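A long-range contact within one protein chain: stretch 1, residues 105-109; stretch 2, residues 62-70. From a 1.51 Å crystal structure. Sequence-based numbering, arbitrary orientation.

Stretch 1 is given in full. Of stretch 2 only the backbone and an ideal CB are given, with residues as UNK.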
# COMPACT_ATOMS: atom_id res chain seq x y z
N MET A 105 -3.59 25.54 8.01
CA MET A 105 -4.85 25.32 8.70
C MET A 105 -5.22 23.84 8.64
O MET A 105 -5.97 23.35 9.49
CB MET A 105 -5.96 26.14 8.05
CG MET A 105 -5.79 27.63 8.23
SD MET A 105 -5.40 28.07 9.93
CE MET A 105 -5.60 29.85 9.85
N ASN A 106 -4.68 23.14 7.65
CA ASN A 106 -5.01 21.73 7.43
C ASN A 106 -4.22 20.78 8.31
O ASN A 106 -4.49 19.59 8.33
CB ASN A 106 -4.80 21.36 5.94
CG ASN A 106 -3.39 21.67 5.44
OD1 ASN A 106 -2.69 22.51 6.01
ND2 ASN A 106 -2.97 20.99 4.37
N GLU A 107 -3.24 21.31 9.04
CA GLU A 107 -2.33 20.48 9.82
C GLU A 107 -2.84 20.19 11.23
O GLU A 107 -3.47 21.04 11.85
CB GLU A 107 -0.96 21.16 9.93
CG GLU A 107 -0.23 21.34 8.59
CD GLU A 107 1.16 21.88 8.79
OE1 GLU A 107 1.29 23.07 9.11
OE2 GLU A 107 2.13 21.11 8.66
N PRO A 108 -2.54 19.00 11.75
CA PRO A 108 -2.98 18.56 13.07
C PRO A 108 -2.22 19.28 14.18
O PRO A 108 -1.06 19.65 14.02
CB PRO A 108 -2.64 17.06 13.07
CG PRO A 108 -1.46 16.95 12.16
CD PRO A 108 -1.68 18.00 11.09
N VAL A 109 -2.90 19.49 15.30
CA VAL A 109 -2.29 20.12 16.46
C VAL A 109 -1.54 19.10 17.30
O VAL A 109 -0.47 19.37 17.85
CB VAL A 109 -3.38 20.77 17.33
CG1 VAL A 109 -2.75 21.45 18.54
CG2 VAL A 109 -4.17 21.76 16.51
N UNK A 62 2.34 9.79 4.96
CA UNK A 62 3.00 11.01 4.56
C UNK A 62 2.17 12.20 5.05
O UNK A 62 1.01 12.04 5.43
CB UNK A 62 3.19 11.05 3.04
N UNK A 63 2.78 13.39 5.05
CA UNK A 63 2.13 14.61 5.53
C UNK A 63 0.75 14.82 4.90
O UNK A 63 -0.21 15.19 5.58
CB UNK A 63 3.02 15.82 5.24
N UNK A 64 0.63 14.55 3.60
CA UNK A 64 -0.61 14.79 2.89
C UNK A 64 -1.65 13.69 3.15
O UNK A 64 -2.78 13.77 2.68
CB UNK A 64 -0.33 14.90 1.39
N UNK A 65 -1.26 12.67 3.90
CA UNK A 65 -2.22 11.68 4.34
C UNK A 65 -2.63 11.91 5.78
O UNK A 65 -3.49 11.20 6.30
CB UNK A 65 -1.65 10.27 4.17
N UNK A 66 -2.03 12.92 6.42
CA UNK A 66 -2.30 13.25 7.83
C UNK A 66 -3.07 14.57 7.99
O UNK A 66 -3.84 14.74 8.93
CB UNK A 66 -0.98 13.33 8.60
N UNK A 67 -2.85 15.50 7.08
CA UNK A 67 -3.54 16.78 7.15
C UNK A 67 -5.03 16.55 6.84
O UNK A 67 -5.42 15.48 6.37
CB UNK A 67 -2.92 17.79 6.18
N UNK A 68 -5.85 17.55 7.13
CA UNK A 68 -7.23 17.55 6.65
C UNK A 68 -7.57 18.95 6.14
O UNK A 68 -7.47 19.93 6.87
CB UNK A 68 -8.20 17.12 7.75
N UNK A 69 -8.06 19.05 4.90
CA UNK A 69 -8.53 17.94 4.07
C UNK A 69 -7.41 17.17 3.38
O UNK A 69 -6.28 17.66 3.20
CB UNK A 69 -9.50 18.47 3.01
N UNK A 70 -7.75 15.95 2.97
CA UNK A 70 -6.86 15.14 2.15
C UNK A 70 -7.69 14.33 1.16
O UNK A 70 -8.92 14.41 1.15
CB UNK A 70 -6.00 14.22 3.02

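Neither stretch forms a regular helix or strand. At position 62 the ideal CB has nothing of stretch 1 within 5.5 Å, so this contact leaves the choice open. The residue is N62, whose OD1 accepts a weak hydrogen bond from the backbone N of position 63, 2.9 Å away.

Position 63 also starts beyond the reach of stretch 1, with CA-to-CB pointing sideways. The carboxylate of E107 nevertheless extends into the space ahead of it, so a long side chain ending in a donor would suit: lysine, arginine or tryptophan. It is W63. With chi1 t, the indole spans the gap and NE1 donates to E107 OE2 at 2.7 Å, the acceptor lying at the ring edge, near its plane, where the N-H points. The same ring also touches the N106 side chain, with W63 CH2 3.5 Å from N106 ND2.

Position 64 points away and position 65 is out of reach, so stretch 1 constrains neither. They are D64 and Q65; Q65 OE1 turns back within its own stretch to accept from N62 N at 2.8 Å.

Position 66 points sideways, its ideal CB 5.1 Å from P108 CG. A nonpolar side chain would suit the proline ring, and the contact is loose enough not to single one out. L66 is found, and its backbone O lies 4.5 Å from P108 CD.

Position 67 faces stretch 1 directly, and its ideal CB is a tight 3.2 Å from N106 O. Phi and psi of -69° and 166° are extended and would admit many residues, but the crowding and the aliphatic part of E107 favour a compact nonpolar one such as alanine or valine. V67 fills the site: CG1 packs 4.1 Å from E107 CG.

At position 68 CB points away, leaving the side chain largely free, while the backbone makes the contact. Its N donates to N106 O at 2.7 Å, which excludes proline. The residue is L68; its carbonyl O also receives a CA-H...O contact from N106 CA at 3.1 Å.

The peptide before position 69 is cis, which strongly suggests proline, although CB points away from stretch 1. P69 indeed follows, and its CD approaches N106 CB at 4.0 Å. A water joins the two residues, donating to P69 O and accepting from N106 ND2, each at 2.7 Å.

Position 70 points sideways without touching stretch 1, so many side chains would suit. It is N70, whose ND2 donates to V67 O at 2.7 Å.

Stretch 2, residues 62-70: NWDQLVLPN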
# COMPACT_ATOMS: atom_id res chain seq x y z
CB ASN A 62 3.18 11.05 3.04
CG ASN A 62 4.18 12.09 2.62
OD1 ASN A 62 5.03 12.51 3.40
ND2 ASN A 62 4.08 12.53 1.37
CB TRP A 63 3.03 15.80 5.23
CG TRP A 63 2.52 17.16 5.67
CD1 TRP A 63 2.70 17.75 6.89
CD2 TRP A 63 1.79 18.09 4.88
NE1 TRP A 63 2.11 18.99 6.91
CE2 TRP A 63 1.55 19.23 5.68
CE3 TRP A 63 1.31 18.08 3.56
CZ2 TRP A 63 0.85 20.34 5.22
CZ3 TRP A 63 0.62 19.19 3.09
CH2 TRP A 63 0.40 20.30 3.93
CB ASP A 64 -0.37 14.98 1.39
CG ASP A 64 -0.03 13.68 0.68
OD1 ASP A 64 0.65 12.82 1.28
OD2 ASP A 64 -0.46 13.52 -0.49
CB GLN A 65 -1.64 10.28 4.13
CG GLN A 65 -1.24 10.04 2.69
CD GLN A 65 -0.38 8.81 2.52
OE1 GLN A 65 0.48 8.51 3.35
NE2 GLN A 65 -0.61 8.07 1.44
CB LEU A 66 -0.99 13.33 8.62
CG LEU A 66 -0.15 12.04 8.69
CD1 LEU A 66 1.24 12.31 9.25
CD2 LEU A 66 -0.87 11.00 9.52
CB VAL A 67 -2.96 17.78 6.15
CG1 VAL A 67 -1.52 18.08 6.48
CG2 VAL A 67 -3.10 17.26 4.72
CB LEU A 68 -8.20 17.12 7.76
CG LEU A 68 -9.61 16.73 7.31
CD1 LEU A 68 -10.33 15.94 8.42
CD2 LEU A 68 -10.43 17.96 6.92
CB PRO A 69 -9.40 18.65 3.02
CG PRO A 69 -8.77 19.99 2.87
CD PRO A 69 -8.25 20.36 4.23
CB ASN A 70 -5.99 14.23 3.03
CG ASN A 70 -6.79 13.25 3.86
OD1 ASN A 70 -7.28 12.23 3.35
ND2 ASN A 70 -6.92 13.55 5.15
O HOH W 1 -4.70 19.82 2.62
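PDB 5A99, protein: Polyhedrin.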